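Local structure of outer surface protein (Bacillus cereus ATCC 14579, 1X7F) at residues K42-H53 / N251-E260; G140-S148 / S165-Y174. The protein probably acts as a 6-phospho-N-acetylmuramidase, a glycosidase that would cleave the phosphorylated muramyl disaccharide of recycled cell-wall peptidoglycan. One frame throughout, in Å; residues are numbered along the deposited sequence.

Contact 1: residues K42-H53 / N251-E260; sequences KDMAYISAAARH and NAYASEEELE
The phenol oxygen of Tyr46 is gripped twice: the backbone N-H of Ala254 points at OH from 3.0 Å, nearly straight at 167°, and a water hydrogen-bonded to OH links it to Asn251 O. The ring is delivered there because CG stands anti to the backbone N (chi1 -173°), which sends it out from helix 42-51 toward the loop. Tyr253, which follows a cis peptide bond from Ala252, brings its edge over one face of this ring in a T-shaped pair, centroids 4.7 Å apart and planes at 64°. Tyr253 OH reaches past Lys42 and donates to Asp43 OD1 (2.6 Å) from above the carboxylate plane; Ser38 OG also hydrogen-bonds to Tyr253 OH. Leu259 CD1 lies 3.9 Å from Ala49 CB, while CD2 approaches Ala50. At the helix end, His53 NE2 donates to Glu256 OE1 over 2.7 Å, the acceptor lying in the imidazole plane although the imidazole comes from above the carboxylate plane; a bend at chi2 turns the carboxylate toward the ring. Glu260 CA covers a face of this imidazole, and in one conformer Arg52 makes a long and doubtful salt bridge to Glu256. The helix starting at Glu256 is opened by a Ser255-Glu258 capping box. Here two outer helices pack side by side, following the adjacent strands 28-33 and 246-249, as the first and last helices do where a (beta/alpha)8 barrel closes.

Contact 2: residues G140-S148 / S165-Y174; sequences GLKIELNVS and SALIGCHNFY
Ala166 O accepts the N-H of Ile143 at 2.9 Å and starts a ladder of parallel backbone bonds, while the aliphatic part of Lys142 lies alongside the same carbonyl. At Leu167 the side chain turns to the face it shares with Ile143 and Leu145: CD2 comes within 3.9 Å of Ile143 CB and also meets Leu145 CD1, and helix 153-157 covers this layer through Leu154. Ile168 uses both backbone atoms, N donating to Ile143 O and O accepting from Leu145 N. Its side chain takes the other face, CD1 resting 3.5 Å from Glu144 OE1. Gly169, having no side chain, lets Val147 come close, CG2 3.5 Å from Gly169 C. Cys170 N donates to Leu145 O at 2.8 Å, almost in line with the C=O bond. The Cys170 CB lies against the carboxylate of Glu144, which extends from a CG anti to the backbone N (chi1 -175°) and finds its salt-bridge partner in Arg57 of strand 55-62, inside the barrel. Val147 N to Cys170 O is the last rung. His171 then presents one face to Val147, CB standing 3.8 Å above the ring centre, 7° off the normal; Phe186 also stacks on this imidazole. At the ring edge Ser148 OG shares a hydrogen bond of 2.8 Å with His171 ND1, either of them possibly the donor, and accepts the N-H of Asn172 at 2.8 Å, so one hydroxyl ties two successive residues; an Asx turn from Asn146 OD1 to Ser148 N shapes the chain before it. Tyr174 OH touches Ser148 CB. Together with helix 153-157 the two strands make a beta-alpha-beta crossover unit, the repeating element of a (beta/alpha)8 barrel wall.

Overall arrangement
Both contacts belong to the same barrel domain but share no helix or strand, with centres about 23 Å and nearest atoms about 6 Å apart. Contact 2 lies within the chain between the segments of contact 1. It is the more buried, a ladder of backbone bonds with aliphatic packing beneath the helices, a buried carboxylate on the inner face and a serine-histidine pair past the strand ends. Contact 1, partly exposed in the outer layer, relies on aromatic, carboxylate and imidazole side chains, some meeting backbone atoms, two bridging waters and a small apolar patch. One joins sequence neighbours in the wall, the other the first and last beta-alpha units, where the barrel closes.

Contact 1: residues K42-H53 / N251-E260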
loop_
_atom_site.group_PDB
_atom_site.type_symbol
_atom_site.label_atom_id
_atom_site.label_comp_id
_atom_site.label_asym_id
_atom_site.label_seq_id
_atom_site.Cartn_x
_atom_site.Cartn_y
_atom_site.Cartn_z
ATOM N N LYS A 42 -16.231 13.294 -16.273
ATOM C CA LYS A 42 -15.572 12.010 -16.017
ATOM C C LYS A 42 -14.699 12.018 -14.764
ATOM O O LYS A 42 -14.454 10.962 -14.177
ATOM C CB LYS A 42 -14.757 11.556 -17.233
ATOM C CG LYS A 42 -15.598 11.270 -18.483
ATOM C CD LYS A 42 -14.874 10.312 -19.430
ATOM C CE LYS A 42 -13.729 10.986 -20.172
ATOM N NZ LYS A 42 -14.220 11.900 -21.247
ATOM N N ASP A 43 -14.221 13.198 -14.367
ATOM C CA ASP A 43 -13.437 13.339 -13.135
ATOM C C ASP A 43 -14.363 13.232 -11.921
ATOM O O ASP A 43 -14.012 12.608 -10.912
ATOM C CB ASP A 43 -12.702 14.685 -13.083
ATOM C CG ASP A 43 -11.430 14.713 -13.917
ATOM O OD1 ASP A 43 -10.813 13.644 -14.165
ATOM O OD2 ASP A 43 -10.966 15.792 -14.353
ATOM N N MET A 44 -15.528 13.866 -12.026
ATOM C CA MET A 44 -16.528 13.847 -10.961
ATOM C C MET A 44 -17.144 12.460 -10.821
ATOM O O MET A 44 -17.334 11.980 -9.710
ATOM C CB MET A 44 -17.596 14.939 -11.173
ATOM C CG MET A 44 -17.061 16.345 -10.915
ATOM S SD MET A 44 -18.268 17.667 -10.821
ATOM C CE MET A 44 -18.798 17.829 -12.533
ATOM N N ALA A 45 -17.430 11.814 -11.948
ATOM C CA ALA A 45 -17.885 10.427 -11.953
ATOM C C ALA A 45 -16.862 9.475 -11.283
ATOM O O ALA A 45 -17.238 8.556 -10.545
ATOM C CB ALA A 45 -18.215 9.982 -13.376
ATOM N N TYR A 46 -15.579 9.728 -11.515
ATOM C CA TYR A 46 -14.474 8.939 -10.941
ATOM C C TYR A 46 -14.348 9.089 -9.426
ATOM O O TYR A 46 -14.173 8.099 -8.711
ATOM C CB TYR A 46 -13.166 9.371 -11.601
ATOM C CG TYR A 46 -11.930 8.560 -11.273
ATOM C CD1 TYR A 46 -11.913 7.175 -11.414
ATOM C CD2 TYR A 46 -10.746 9.200 -10.891
ATOM C CE1 TYR A 46 -10.763 6.438 -11.145
ATOM C CE2 TYR A 46 -9.580 8.477 -10.630
ATOM C CZ TYR A 46 -9.598 7.091 -10.753
ATOM O OH TYR A 46 -8.445 6.370 -10.517
ATOM N N ILE A 47 -14.397 10.335 -8.961
ATOM C CA ILE A 47 -14.456 10.665 -7.541
ATOM C C ILE A 47 -15.617 9.912 -6.889
ATOM O O ILE A 47 -15.450 9.315 -5.825
ATOM C CB ILE A 47 -14.609 12.206 -7.360
ATOM C CG1 ILE A 47 -13.294 12.935 -7.686
ATOM C CG2 ILE A 47 -15.122 12.574 -5.948
ATOM C CD1 ILE A 47 -13.476 14.457 -7.890
ATOM N N SER A 48 -16.789 9.936 -7.535
ATOM C CA SER A 48 -17.956 9.192 -7.052
ATOM C C SER A 48 -17.684 7.680 -6.969
ATOM O O SER A 48 -18.012 7.051 -5.962
ATOM C CB SER A 48 -19.182 9.467 -7.930
ATOM O OG SER A 48 -19.755 10.730 -7.628
ATOM N N ALA A 49 -17.102 7.125 -8.037
ATOM C CA ALA A 49 -16.705 5.720 -8.129
ATOM C C ALA A 49 -15.724 5.319 -7.033
ATOM O O ALA A 49 -15.927 4.314 -6.368
ATOM C CB ALA A 49 -16.090 5.413 -9.522
ATOM N N ALA A 50 -14.661 6.100 -6.851
ATOM C CA ALA A 50 -13.653 5.813 -5.822
ATOM C C ALA A 50 -14.219 5.901 -4.394
ATOM O O ALA A 50 -13.797 5.154 -3.507
ATOM C CB ALA A 50 -12.444 6.727 -5.986
ATOM N N ALA A 51 -15.181 6.803 -4.200
ATOM C CA ALA A 51 -15.849 7.021 -2.914
ATOM C C ALA A 51 -16.659 5.828 -2.447
ATOM O O ALA A 51 -16.742 5.583 -1.244
ATOM C CB ALA A 51 -16.754 8.268 -2.967
ATOM N N ARG A 52 -17.272 5.101 -3.378
ATOM C CA ARG A 52 -18.045 3.917 -2.999
ATOM C C ARG A 52 -17.159 2.667 -2.846
ATOM O O ARG A 52 -17.652 1.538 -2.784
ATOM C CB ARG A 52 -19.283 3.712 -3.903
ATOM C CG ARG A 52 -19.078 2.894 -5.173
ATOM C CD ARG A 52 -20.303 2.845 -6.081
ATOM N NE ARG A 52 -20.478 4.103 -6.797
ATOM C CZ ARG A 52 -20.135 4.323 -8.071
ATOM N NH1 ARG A 52 -19.596 3.363 -8.812
ATOM N NH2 ARG A 52 -20.350 5.520 -8.611
ATOM N N HIS A 53 -15.845 2.893 -2.772
ATOM C CA HIS A 53 -14.872 1.856 -2.373
ATOM C C HIS A 53 -13.890 2.330 -1.290
ATOM O O HIS A 53 -12.783 1.804 -1.187
ATOM C CB HIS A 53 -14.106 1.294 -3.596
ATOM C CG HIS A 53 -14.994 0.653 -4.617
ATOM N ND1 HIS A 53 -15.704 -0.504 -4.365
ATOM C CD2 HIS A 53 -15.314 1.025 -5.879
ATOM C CE1 HIS A 53 -16.418 -0.820 -5.431
ATOM N NE2 HIS A 53 -16.195 0.088 -6.365
ATOM N N ASN A 251 -1.911 7.096 -11.688
ATOM C CA ASN A 251 -2.565 7.362 -12.982
ATOM C C ASN A 251 -4.102 7.315 -12.900
ATOM O O ASN A 251 -4.651 6.792 -11.938
ATOM C CB ASN A 251 -1.992 6.470 -14.133
ATOM C CG ASN A 251 -1.808 4.980 -13.738
ATOM O OD1 ASN A 251 -1.325 4.175 -14.541
ATOM N ND2 ASN A 251 -2.187 4.622 -12.525
ATOM N N ALA A 252 -4.785 7.852 -13.918
ATOM C CA ALA A 252 -6.268 7.868 -13.978
ATOM C C ALA A 252 -6.729 7.350 -15.339
ATOM O O ALA A 252 -6.031 7.555 -16.322
ATOM C CB ALA A 252 -6.800 9.294 -13.749
ATOM N N TYR A 253 -7.882 6.684 -15.441
ATOM C CA TYR A 253 -8.772 6.327 -14.337
ATOM C C TYR A 253 -8.579 4.853 -14.075
ATOM O O TYR A 253 -8.580 4.051 -15.024
ATOM C CB TYR A 253 -10.233 6.535 -14.758
ATOM C CG TYR A 253 -10.566 7.954 -15.129
ATOM C CD1 TYR A 253 -10.860 8.313 -16.454
ATOM C CD2 TYR A 253 -10.564 8.952 -14.160
ATOM C CE1 TYR A 253 -11.154 9.638 -16.783
ATOM C CE2 TYR A 253 -10.852 10.262 -14.475
ATOM C CZ TYR A 253 -11.148 10.601 -15.775
ATOM O OH TYR A 253 -11.430 11.916 -16.037
ATOM N N ALA A 254 -8.434 4.480 -12.804
ATOM C CA ALA A 254 -8.446 3.071 -12.441
ATOM C C ALA A 254 -9.836 2.538 -12.771
ATOM O O ALA A 254 -10.822 3.281 -12.695
ATOM C CB ALA A 254 -8.114 2.878 -10.947
ATOM N N SER A 255 -9.914 1.269 -13.167
ATOM C CA SER A 255 -11.201 0.639 -13.442
ATOM C C SER A 255 -12.034 0.436 -12.174
ATOM O O SER A 255 -11.505 0.413 -11.049
ATOM C CB SER A 255 -11.013 -0.701 -14.149
ATOM O OG SER A 255 -10.428 -1.661 -13.275
ATOM N N GLU A 256 -13.342 0.283 -12.367
ATOM C CA GLU A 256 -14.240 -0.102 -11.289
ATOM C C GLU A 256 -13.699 -1.329 -10.523
ATOM O O GLU A 256 -13.672 -1.332 -9.285
ATOM C CB GLU A 256 -15.650 -0.346 -11.840
ATOM C CG GLU A 256 -16.668 -0.846 -10.819
ATOM C CD GLU A 256 -17.074 0.184 -9.766
ATOM O OE1 GLU A 256 -17.586 -0.240 -8.707
ATOM O OE2 GLU A 256 -16.908 1.404 -9.986
ATOM N N GLU A 257 -13.274 -2.353 -11.268
ATOM C CA GLU A 257 -12.718 -3.582 -10.696
ATOM C C GLU A 257 -11.477 -3.306 -9.829
ATOM O O GLU A 257 -11.348 -3.861 -8.735
ATOM C CB GLU A 257 -12.404 -4.595 -11.811
ATOM C CG GLU A 257 -11.820 -5.925 -11.338
ATOM C CD GLU A 257 -11.330 -6.818 -12.475
ATOM O OE1 GLU A 257 -12.066 -7.017 -13.463
ATOM O OE2 GLU A 257 -10.205 -7.341 -12.376
ATOM N N GLU A 258 -10.576 -2.448 -10.318
ATOM C CA GLU A 258 -9.362 -2.075 -9.561
ATOM C C GLU A 258 -9.678 -1.309 -8.276
ATOM O O GLU A 258 -9.105 -1.599 -7.225
ATOM C CB GLU A 258 -8.384 -1.272 -10.422
ATOM C CG GLU A 258 -7.655 -2.092 -11.477
ATOM C CD GLU A 258 -6.746 -1.233 -12.336
ATOM O OE1 GLU A 258 -7.137 -0.086 -12.664
ATOM O OE2 GLU A 258 -5.629 -1.699 -12.680
ATOM N N LEU A 259 -10.593 -0.341 -8.364
ATOM C CA LEU A 259 -11.070 0.383 -7.179
ATOM C C LEU A 259 -11.678 -0.577 -6.157
ATOM O O LEU A 259 -11.440 -0.438 -4.963
ATOM C CB LEU A 259 -12.079 1.500 -7.546
ATOM C CG LEU A 259 -11.587 2.659 -8.448
ATOM C CD1 LEU A 259 -12.774 3.489 -8.978
ATOM C CD2 LEU A 259 -10.513 3.574 -7.799
ATOM N N GLU A 260 -12.440 -1.556 -6.634
ATOM C CA GLU A 260 -13.116 -2.508 -5.765
ATOM C C GLU A 260 -12.119 -3.411 -5.045
ATOM O O GLU A 260 -12.208 -3.589 -3.839
ATOM C CB GLU A 260 -14.138 -3.335 -6.547
ATOM C CG GLU A 260 -14.989 -4.250 -5.667
ATOM C CD GLU A 260 -15.789 -5.264 -6.467
ATOM O OE1 GLU A 260 -16.883 -5.671 -6.012
ATOM O OE2 GLU A 260 -15.322 -5.659 -7.562
HETATM O O HOH W 1 -6.316 7.993 -10.156
HETATM O O HOH W 2 -14.394 -1.994 -2.096
#

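Contact 2: residues G140-S148 / S165-Y174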
loop_
_atom_site.group_PDB
_atom_site.type_symbol
_atom_site.label_atom_id
_atom_site.label_comp_id
_atom_site.label_asym_id
_atom_site.label_seq_id
_atom_site.Cartn_x
_atom_site.Cartn_y
_atom_site.Cartn_z
ATOM N N GLY A 140 -5.337 26.944 7.219
ATOM C CA GLY A 140 -5.406 25.559 7.685
ATOM C C GLY A 140 -4.969 24.559 6.637
ATOM O O GLY A 140 -5.459 23.425 6.604
ATOM N N LEU A 141 -4.041 24.976 5.780
ATOM C CA LEU A 141 -3.565 24.126 4.693
ATOM C C LEU A 141 -2.430 23.211 5.140
ATOM O O LEU A 141 -1.545 23.624 5.890
ATOM C CB LEU A 141 -3.137 24.988 3.502
ATOM C CG LEU A 141 -4.265 25.679 2.723
ATOM C CD1 LEU A 141 -3.751 26.881 1.946
ATOM C CD2 LEU A 141 -4.958 24.688 1.790
ATOM N N LYS A 142 -2.482 21.958 4.695
ATOM C CA LYS A 142 -1.405 20.998 4.929
ATOM C C LYS A 142 -0.253 21.279 3.969
ATOM O O LYS A 142 -0.481 21.612 2.805
ATOM C CB LYS A 142 -1.896 19.561 4.716
ATOM C CG LYS A 142 -2.882 19.041 5.749
ATOM C CD LYS A 142 -2.197 18.636 7.053
ATOM C CE LYS A 142 -3.205 18.450 8.175
ATOM N NZ LYS A 142 -3.993 19.689 8.412
ATOM N N ILE A 143 0.980 21.159 4.455
ATOM C CA ILE A 143 2.150 21.268 3.587
ATOM C C ILE A 143 2.709 19.872 3.352
ATOM O O ILE A 143 3.299 19.277 4.254
ATOM C CB ILE A 143 3.243 22.212 4.183
ATOM C CG1 ILE A 143 2.659 23.563 4.667
ATOM C CG2 ILE A 143 4.394 22.398 3.185
ATOM C CD1 ILE A 143 1.919 24.388 3.617
ATOM N N GLU A 144 2.500 19.353 2.142
ATOM C CA GLU A 144 3.019 18.039 1.762
ATOM C C GLU A 144 4.454 18.117 1.237
ATOM O O GLU A 144 4.746 18.846 0.291
ATOM C CB GLU A 144 2.114 17.347 0.744
ATOM C CG GLU A 144 2.570 15.929 0.422
ATOM C CD GLU A 144 1.497 15.108 -0.249
ATOM O OE1 GLU A 144 0.798 14.356 0.451
ATOM O OE2 GLU A 144 1.349 15.203 -1.477
ATOM N N LEU A 145 5.342 17.365 1.875
ATOM C CA LEU A 145 6.742 17.325 1.486
ATOM C C LEU A 145 7.033 16.083 0.644
ATOM O O LEU A 145 6.311 15.084 0.713
ATOM C CB LEU A 145 7.644 17.340 2.723
ATOM C CG LEU A 145 7.488 18.467 3.747
ATOM C CD1 LEU A 145 8.295 18.117 4.967
ATOM C CD2 LEU A 145 7.915 19.826 3.185
ATOM N N ASN A 146 8.096 16.165 -0.146
ATOM C CA ASN A 146 8.574 15.041 -0.934
ATOM C C ASN A 146 9.345 14.085 -0.026
ATOM O O ASN A 146 10.382 14.448 0.527
ATOM C CB ASN A 146 9.480 15.554 -2.075
ATOM C CG ASN A 146 9.730 14.505 -3.162
ATOM O OD1 ASN A 146 9.554 13.294 -2.959
ATOM N ND2 ASN A 146 10.121 14.974 -4.328
ATOM N N VAL A 147 8.842 12.866 0.125
ATOM C CA VAL A 147 9.528 11.837 0.927
ATOM C C VAL A 147 10.747 11.265 0.187
ATOM O O VAL A 147 11.716 10.838 0.826
ATOM C CB VAL A 147 8.560 10.712 1.366
ATOM C CG1 VAL A 147 9.224 9.746 2.346
ATOM C CG2 VAL A 147 7.354 11.316 2.044
ATOM N N SER A 148 10.711 11.322 -1.151
ATOM C CA SER A 148 11.662 10.610 -2.004
ATOM C C SER A 148 13.116 11.110 -2.031
ATOM O O SER A 148 13.924 10.577 -2.783
ATOM C CB SER A 148 11.117 10.494 -3.434
ATOM O OG SER A 148 9.835 9.891 -3.444
ATOM N N SER A 165 2.620 19.678 12.939
ATOM C CA SER A 165 1.257 19.169 12.761
ATOM C C SER A 165 0.592 19.544 11.420
ATOM O O SER A 165 -0.412 18.943 11.040
ATOM C CB SER A 165 0.393 19.609 13.957
ATOM O OG SER A 165 -0.919 19.980 13.556
ATOM N N ALA A 166 1.151 20.533 10.719
ATOM C CA ALA A 166 0.679 20.909 9.380
ATOM C C ALA A 166 1.360 20.097 8.258
ATOM O O ALA A 166 0.866 20.039 7.126
ATOM C CB ALA A 166 0.853 22.414 9.153
ATOM N N LEU A 167 2.475 19.445 8.584
ATOM C CA LEU A 167 3.225 18.652 7.611
ATOM C C LEU A 167 2.657 17.253 7.348
ATOM O O LEU A 167 2.219 16.558 8.268
ATOM C CB LEU A 167 4.693 18.530 8.037
ATOM C CG LEU A 167 5.547 19.800 8.090
ATOM C CD1 LEU A 167 6.925 19.488 8.659
ATOM C CD2 LEU A 167 5.662 20.462 6.717
ATOM N N ILE A 168 2.646 16.877 6.068
ATOM C CA ILE A 168 2.493 15.491 5.620
ATOM C C ILE A 168 3.579 15.217 4.567
ATOM O O ILE A 168 4.319 16.130 4.176
ATOM C CB ILE A 168 1.056 15.185 5.068
ATOM C CG1 ILE A 168 0.683 16.116 3.906
ATOM C CG2 ILE A 168 0.009 15.257 6.198
ATOM C CD1 ILE A 168 -0.656 15.792 3.245
ATOM N N GLY A 169 3.687 13.967 4.130
ATOM C CA GLY A 169 4.676 13.588 3.155
ATOM C C GLY A 169 4.131 12.645 2.096
ATOM O O GLY A 169 3.337 11.745 2.395
ATOM N N CYS A 170 4.560 12.846 0.854
ATOM C CA CYS A 170 4.244 11.899 -0.202
ATOM C C CYS A 170 5.441 11.709 -1.116
ATOM O O CYS A 170 6.103 12.669 -1.503
ATOM C CB CYS A 170 3.008 12.338 -0.994
ATOM S SG CYS A 170 2.461 11.168 -2.248
ATOM N N HIS A 171 5.707 10.450 -1.442
ATOM C CA HIS A 171 6.732 10.082 -2.399
ATOM C C HIS A 171 6.405 10.583 -3.799
ATOM O O HIS A 171 5.243 10.903 -4.078
ATOM C CB HIS A 171 6.827 8.575 -2.456
ATOM C CG HIS A 171 7.717 7.982 -1.417
ATOM N ND1 HIS A 171 9.085 7.892 -1.573
ATOM C CD2 HIS A 171 7.431 7.394 -0.232
ATOM C CE1 HIS A 171 9.607 7.298 -0.516
ATOM N NE2 HIS A 171 8.624 6.995 0.316
ATOM N N ASN A 172 7.425 10.642 -4.670
ATOM C CA ASN A 172 7.220 10.862 -6.106
ATOM C C ASN A 172 6.691 9.590 -6.754
ATOM O O ASN A 172 6.783 8.499 -6.182
ATOM C CB ASN A 172 8.521 11.227 -6.819
ATOM C CG ASN A 172 8.908 12.680 -6.665
ATOM O OD1 ASN A 172 8.069 13.582 -6.655
ATOM N ND2 ASN A 172 10.212 12.920 -6.576
ATOM N N PHE A 173 6.142 9.722 -7.957
ATOM C CA PHE A 173 5.933 8.554 -8.793
ATOM C C PHE A 173 6.856 8.717 -9.987
ATOM O O PHE A 173 7.430 9.795 -10.170
ATOM C CB PHE A 173 4.456 8.325 -9.181
ATOM C CG PHE A 173 3.792 9.491 -9.892
ATOM C CD1 PHE A 173 4.328 10.031 -11.054
ATOM C CD2 PHE A 173 2.563 9.983 -9.426
ATOM C CE1 PHE A 173 3.706 11.074 -11.723
ATOM C CE2 PHE A 173 1.918 11.027 -10.078
ATOM C CZ PHE A 173 2.497 11.588 -11.233
ATOM N N TYR A 174 7.009 7.650 -10.781
ATOM C CA TYR A 174 8.035 7.613 -11.841
ATOM C C TYR A 174 7.478 7.080 -13.161
ATOM O O TYR A 174 7.304 5.860 -13.320
ATOM C CB TYR A 174 9.266 6.826 -11.352
ATOM C CG TYR A 174 9.907 7.528 -10.187
ATOM C CD1 TYR A 174 9.493 7.266 -8.873
ATOM C CD2 TYR A 174 10.883 8.519 -10.397
ATOM C CE1 TYR A 174 10.052 7.969 -7.789
ATOM C CE2 TYR A 174 11.455 9.212 -9.326
ATOM C CZ TYR A 174 11.027 8.934 -8.033
ATOM O OH TYR A 174 11.586 9.621 -6.977
#